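Side-chain contact in sporulation and cell division protein SsgA (Streptomyces sp. Ag82_O1-9, PDB 6SLC), which probably acts in sporulation-specific cell division of Streptomyces, as a member of the SsgA-like family that includes the FtsZ-recruiting protein SsgB: residues Arg75-Glu80 with Arg84-Gly89. Numbering follows the deposited sequence.
Sequences RDLLAE and RPTGTG
Arg-84 N donates to Glu-80 O across 3.0 Å, with an N-H...O angle of 157°, so the chain leaving helix 75-81 is tied back to the last turn. It then runs on past Leu-77, whose CA lies 6.8 Å from that of Gly-87. The Glu-80 side chain, extended with CG anti to the backbone N, reaches over the loop and divides its carboxylate between two partners. OE1 accepts a weak hydrogen bond from Thr-86 OG1 at 2.9 Å. OE2 approaches the guanidinium of Arg-84 edge-on, in plane, in a salt bridge 3.6 Å from NH1; the two flat groups are turned 69° apart, which excludes a coplanar, two-pronged pairing. The bend of Arg-84 at chi3 (55°) folds the guanidinium back toward the glutamate, and Arg-84 CD lies 3.4 Å from Glu-80 OE2. On the helix side of Thr-86, the methyl CG2 rests 3.6 Å from Leu-77 O and also approaches Glu-80 CB. Leu-77 closes the apolar end with CD1, 3.5 Å from Gly-87 CA, a close approach at a residue that has no side chain. This surface contact folds the helix-to-strand connection against the helix: Leu-77 also touches Val-91 and Val-93 of strand 91-98, Thr-86 is backbone-bonded to Val-93, and on another side of the helix Leu-78 packs on Val-57 of strand 56-64.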
# COMPACT_ATOMS: atom_id res chain seq x y z
N ARG A 75 17.03 8.97 7.92
CA ARG A 75 17.35 9.92 6.84
C ARG A 75 18.78 10.45 7.06
O ARG A 75 19.54 10.51 6.07
CB ARG A 75 16.32 11.05 6.76
CG ARG A 75 16.67 12.07 5.69
CD ARG A 75 15.59 13.05 5.38
NE ARG A 75 15.40 14.02 6.45
CZ ARG A 75 14.72 15.16 6.32
NH1 ARG A 75 14.19 15.49 5.15
NH2 ARG A 75 14.58 15.96 7.36
N ASP A 76 19.14 10.78 8.31
CA ASP A 76 20.44 11.45 8.65
C ASP A 76 21.62 10.51 8.34
O ASP A 76 22.69 11.02 8.02
CB ASP A 76 20.46 11.94 10.10
CG ASP A 76 20.36 10.85 11.15
OD1 ASP A 76 21.42 10.30 11.49
OD2 ASP A 76 19.21 10.54 11.61
N LEU A 77 21.42 9.20 8.40
CA LEU A 77 22.46 8.20 8.08
C LEU A 77 22.74 8.19 6.57
O LEU A 77 23.91 8.15 6.19
CB LEU A 77 22.01 6.82 8.55
CG LEU A 77 22.98 5.68 8.23
CD1 LEU A 77 23.91 5.40 9.39
CD2 LEU A 77 22.24 4.43 7.83
N LEU A 78 21.70 8.23 5.73
CA LEU A 78 21.87 8.29 4.26
C LEU A 78 22.49 9.63 3.88
O LEU A 78 23.40 9.64 3.02
CB LEU A 78 20.51 8.12 3.58
CG LEU A 78 19.90 6.73 3.72
CD1 LEU A 78 18.54 6.67 3.04
CD2 LEU A 78 20.84 5.68 3.16
N ALA A 79 22.04 10.72 4.50
CA ALA A 79 22.59 12.07 4.26
C ALA A 79 24.10 12.09 4.57
O ALA A 79 24.86 12.55 3.71
CB ALA A 79 21.82 13.08 5.08
N GLU A 80 24.52 11.58 5.73
CA GLU A 80 25.95 11.53 6.14
C GLU A 80 26.74 10.62 5.18
O GLU A 80 27.89 10.94 4.85
CB GLU A 80 26.10 11.04 7.58
CG GLU A 80 27.53 11.14 8.10
CD GLU A 80 27.73 10.82 9.58
OE1 GLU A 80 26.80 10.28 10.22
OE2 GLU A 80 28.83 11.11 10.08
N ARG A 84 30.82 10.81 4.12
CA ARG A 84 31.81 10.04 4.90
C ARG A 84 31.23 8.70 5.34
O ARG A 84 30.01 8.53 5.37
CB ARG A 84 32.27 10.85 6.12
CG ARG A 84 31.26 10.92 7.26
CD ARG A 84 31.64 11.88 8.38
NE ARG A 84 31.90 13.22 7.87
CZ ARG A 84 31.05 14.25 7.87
NH1 ARG A 84 29.83 14.12 8.38
NH2 ARG A 84 31.42 15.41 7.36
N PRO A 85 32.08 7.73 5.73
CA PRO A 85 31.61 6.43 6.20
C PRO A 85 30.86 6.61 7.51
O PRO A 85 31.29 7.41 8.30
CB PRO A 85 32.90 5.62 6.41
CG PRO A 85 33.94 6.35 5.60
CD PRO A 85 33.54 7.81 5.72
N THR A 86 29.76 5.88 7.71
CA THR A 86 28.91 6.05 8.91
C THR A 86 28.06 4.80 9.13
O THR A 86 27.92 4.01 8.19
CB THR A 86 28.05 7.31 8.79
OG1 THR A 86 27.37 7.47 10.03
CG2 THR A 86 27.03 7.24 7.68
N GLY A 87 27.53 4.68 10.35
CA GLY A 87 26.62 3.60 10.78
C GLY A 87 27.35 2.52 11.54
O GLY A 87 28.51 2.21 11.19
N THR A 88 26.70 1.98 12.57
CA THR A 88 27.10 0.73 13.27
C THR A 88 25.85 -0.15 13.43
O THR A 88 24.73 0.39 13.35
CB THR A 88 27.81 1.05 14.59
OG1 THR A 88 27.08 2.08 15.24
CG2 THR A 88 29.24 1.51 14.41
N GLY A 89 26.03 -1.45 13.61
CA GLY A 89 24.92 -2.42 13.64
C GLY A 89 24.57 -2.87 12.24
O GLY A 89 25.50 -3.20 11.48